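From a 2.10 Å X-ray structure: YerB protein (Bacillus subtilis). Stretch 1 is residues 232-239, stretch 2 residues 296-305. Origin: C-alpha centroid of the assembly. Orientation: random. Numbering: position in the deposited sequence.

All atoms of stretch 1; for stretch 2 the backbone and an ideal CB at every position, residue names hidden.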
# COMPACT_ATOMS: atom_id res chain seq x y z
N PHE A 232 -9.35 1.21 5.40
CA PHE A 232 -10.18 0.27 4.68
C PHE A 232 -9.70 -1.16 4.94
O PHE A 232 -8.69 -1.60 4.37
CB PHE A 232 -10.11 0.61 3.20
CG PHE A 232 -11.05 -0.19 2.34
CD1 PHE A 232 -12.14 -0.86 2.89
CD2 PHE A 232 -10.86 -0.23 0.96
CE1 PHE A 232 -13.02 -1.55 2.08
CE2 PHE A 232 -11.74 -0.93 0.14
CZ PHE A 232 -12.83 -1.59 0.70
N ILE A 233 -10.43 -1.88 5.79
CA ILE A 233 -10.08 -3.25 6.13
C ILE A 233 -10.83 -4.17 5.19
O ILE A 233 -12.05 -4.17 5.16
CB ILE A 233 -10.43 -3.56 7.62
CG1 ILE A 233 -9.69 -2.57 8.52
CG2 ILE A 233 -10.06 -5.01 7.98
CD1 ILE A 233 -10.07 -2.63 9.98
N VAL A 234 -10.07 -4.94 4.40
CA VAL A 234 -10.65 -5.84 3.42
C VAL A 234 -10.44 -7.33 3.74
O VAL A 234 -9.32 -7.75 4.04
CB VAL A 234 -10.08 -5.51 2.02
CG1 VAL A 234 -10.45 -6.58 1.01
CG2 VAL A 234 -10.63 -4.16 1.56
N GLU A 235 -11.52 -8.11 3.68
CA GLU A 235 -11.45 -9.54 3.95
C GLU A 235 -11.37 -10.32 2.65
O GLU A 235 -12.33 -10.36 1.89
CB GLU A 235 -12.67 -10.02 4.73
CG GLU A 235 -12.58 -11.49 5.15
CD GLU A 235 -13.73 -11.93 6.05
OE1 GLU A 235 -14.87 -12.07 5.56
OE2 GLU A 235 -13.49 -12.14 7.26
N ALA A 236 -10.23 -10.95 2.42
CA ALA A 236 -10.01 -11.71 1.20
C ALA A 236 -9.50 -13.11 1.50
O ALA A 236 -8.72 -13.30 2.43
CB ALA A 236 -9.00 -10.96 0.33
N SER A 237 -9.94 -14.08 0.70
CA SER A 237 -9.53 -15.46 0.89
C SER A 237 -8.06 -15.69 0.62
O SER A 237 -7.56 -15.40 -0.47
CB SER A 237 -10.34 -16.39 -0.02
OG SER A 237 -11.72 -16.22 0.19
N HIS A 238 -7.37 -16.19 1.63
CA HIS A 238 -5.96 -16.51 1.52
C HIS A 238 -5.94 -18.02 1.28
O HIS A 238 -6.60 -18.77 2.00
CB HIS A 238 -5.23 -16.16 2.82
CG HIS A 238 -5.08 -14.69 3.05
ND1 HIS A 238 -6.13 -13.80 2.91
CD2 HIS A 238 -4.00 -13.95 3.41
CE1 HIS A 238 -5.70 -12.58 3.17
NE2 HIS A 238 -4.42 -12.64 3.47
N HIS A 239 -5.20 -18.45 0.26
CA HIS A 239 -5.12 -19.87 -0.08
C HIS A 239 -3.69 -20.26 -0.42
O HIS A 239 -2.93 -19.46 -0.96
CB HIS A 239 -6.00 -20.16 -1.30
CG HIS A 239 -7.47 -20.02 -1.04
ND1 HIS A 239 -8.35 -19.53 -1.98
CD2 HIS A 239 -8.22 -20.33 0.05
CE1 HIS A 239 -9.57 -19.55 -1.48
NE2 HIS A 239 -9.52 -20.03 -0.25
N UNK A 296 -5.98 -2.36 4.67
CA UNK A 296 -5.49 -3.53 5.36
C UNK A 296 -6.22 -4.77 4.91
O UNK A 296 -7.41 -4.93 5.18
CB UNK A 296 -5.62 -3.36 6.87
N UNK A 297 -5.52 -5.65 4.21
CA UNK A 297 -6.15 -6.88 3.77
C UNK A 297 -5.94 -7.94 4.86
O UNK A 297 -4.82 -8.16 5.34
CB UNK A 297 -5.58 -7.34 2.43
N UNK A 298 -7.03 -8.58 5.25
CA UNK A 298 -6.99 -9.62 6.28
C UNK A 298 -7.71 -10.87 5.82
O UNK A 298 -8.65 -10.80 5.03
CB UNK A 298 -7.61 -9.11 7.58
N UNK A 299 -7.27 -12.05 6.28
CA UNK A 299 -7.94 -13.29 5.88
C UNK A 299 -9.21 -13.55 6.71
O UNK A 299 -9.98 -14.45 6.40
CB UNK A 299 -6.98 -14.47 6.02
N UNK A 300 -9.41 -12.76 7.76
CA UNK A 300 -10.58 -12.89 8.62
C UNK A 300 -10.94 -11.56 9.25
O UNK A 300 -10.20 -11.02 10.07
CB UNK A 300 -10.33 -13.94 9.71
N UNK A 301 -12.10 -11.03 8.87
CA UNK A 301 -12.59 -9.75 9.38
C UNK A 301 -12.59 -9.75 10.91
O UNK A 301 -12.80 -8.71 11.54
CB UNK A 301 -14.00 -9.46 8.85
N UNK A 302 -12.35 -10.91 11.50
CA UNK A 302 -12.32 -11.06 12.95
C UNK A 302 -11.03 -10.49 13.52
O UNK A 302 -10.94 -10.19 14.70
CB UNK A 302 -12.47 -12.53 13.34
N UNK A 303 -10.02 -10.37 12.66
CA UNK A 303 -8.73 -9.84 13.07
C UNK A 303 -8.84 -8.38 13.49
O UNK A 303 -7.98 -7.86 14.18
CB UNK A 303 -7.71 -9.99 11.94
N UNK A 304 -9.92 -7.72 13.07
CA UNK A 304 -10.14 -6.33 13.40
C UNK A 304 -11.02 -6.18 14.64
O UNK A 304 -11.89 -7.02 14.90
CB UNK A 304 -10.77 -5.60 12.21
N UNK A 305 -10.80 -5.12 15.40
CA UNK A 305 -11.55 -4.85 16.62
C UNK A 305 -11.62 -3.34 16.86
O UNK A 305 -10.60 -2.69 17.04
CB UNK A 305 -10.91 -5.56 17.82

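The second stretch enters as a strand running parallel to residues 232-235. At position 296 the backbone is extended, its N donates to F232 O (2.8 Å), and its O accepts from V234 N (2.8 Å). CA-to-CB points to the face of the sheet that carries I233 and E235, where the ideal CB lies 4.5 Å from I233 CG1. Any side chain compatible with a strand would fit, apolar or polar, since stretch 1 offers aliphatic surface but no side-chain polar partner here. The residue is N296, and its CB packs 4.4 Å from I233 CG1.

Position 297 points to the other face, shared with V234. Its ideal CB is 5.4 Å from A236 CB and 5.3 Å from H238 CE1, so the surroundings are largely apolar and favour a branched aliphatic residue such as valine or isoleucine, with leucine or methionine also possible. The residue is I297, with chi1 m and chi2 t. CG1 approaches V234 CB at 4.2 Å, while CG2 lies 4.1 Å from A236 CB and reaches the edge of the H238 imidazole, 3.9 Å from CE1. A water joins this ring to the backbone, 2.5 Å from H238 NE2 and donating to I297 O at 3.1 Å.

At 298 the side chain returns to the face of I233 and E235, with the ideal CB 4.8 Å from I233 CG2. The strand angles and this methyl suit a beta-branched aliphatic. The residue is V298; CG1 sits 4.1 Å from I233 CG2. Its backbone completes the ladder, N donating to V234 O (2.7 Å) and O accepting from A236 N (3.1 Å).

Position 299 leaves the strand, with phi/psi of -82/-8. Its N has no acceptor in stretch 1, and its ideal CB is only 3.3 Å from H238 ND1, so a compact residue would suit, proline among them. P299 lays CB over the imidazole face, 3.5 Å from the H238 ring centroid, a CH-pi contact. The ring is steadied by its own bond from H238 ND1 to A236 O (2.7 Å).

Position 300 points away, and E235 nearby makes a neutral or basic residue the simpler electrostatic expectation. The residue is nevertheless D300, whose OD2 lies 3.5 Å from E235 OE2, like charges close together.

At 301 the backbone N donates to E235 OE2 in a very short hydrogen bond (2.4 Å), open to any residue except proline. CA-to-CB runs sideways, and a longer aliphatic could reach I233. L301 does so, its CD2 4.0 Å from I233 CG2.

Positions 302 and 303 have helical angles and no stretch 1 atom near their ideal CBs, so many residues would serve; they are D302 and A303. A303 N closes the turn onto D300 O (2.7 Å).

Position 304 points toward stretch 1, its ideal CB 3.8 Å from I233 CD1, which suits a small apolar residue. A304 makes that contact with its methyl. Position 305 points away, tolerates polar groups, and is S305.

Stretch 2 (296-305) NIVPDLDAAS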
# COMPACT_ATOMS: atom_id res chain seq x y z
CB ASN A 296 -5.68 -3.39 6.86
CG ASN A 296 -4.50 -2.77 7.53
OD1 ASN A 296 -3.51 -3.45 7.80
ND2 ASN A 296 -4.58 -1.49 7.78
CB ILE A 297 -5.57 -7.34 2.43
CG1 ILE A 297 -6.06 -6.39 1.32
CG2 ILE A 297 -5.97 -8.80 2.14
CD1 ILE A 297 -5.22 -6.42 0.05
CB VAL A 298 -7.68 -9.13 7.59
CG1 VAL A 298 -7.10 -7.79 8.02
CG2 VAL A 298 -9.19 -9.03 7.38
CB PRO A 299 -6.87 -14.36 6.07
CG PRO A 299 -6.03 -13.80 7.18
CD PRO A 299 -5.94 -12.33 6.85
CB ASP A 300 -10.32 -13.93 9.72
CG ASP A 300 -11.54 -14.17 10.60
OD1 ASP A 300 -11.44 -15.00 11.53
OD2 ASP A 300 -12.60 -13.55 10.38
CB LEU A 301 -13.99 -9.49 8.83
CG LEU A 301 -14.43 -8.05 8.56
CD1 LEU A 301 -14.81 -7.39 9.86
CD2 LEU A 301 -13.32 -7.28 7.85
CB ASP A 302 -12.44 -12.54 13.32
CG ASP A 302 -13.34 -12.78 14.51
OD1 ASP A 302 -13.29 -13.89 15.08
OD2 ASP A 302 -14.11 -11.86 14.88
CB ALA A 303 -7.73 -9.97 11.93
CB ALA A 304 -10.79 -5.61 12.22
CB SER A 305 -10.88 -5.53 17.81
OG SER A 305 -10.77 -6.93 17.59
O HOH W 1 -3.24 -10.52 4.08
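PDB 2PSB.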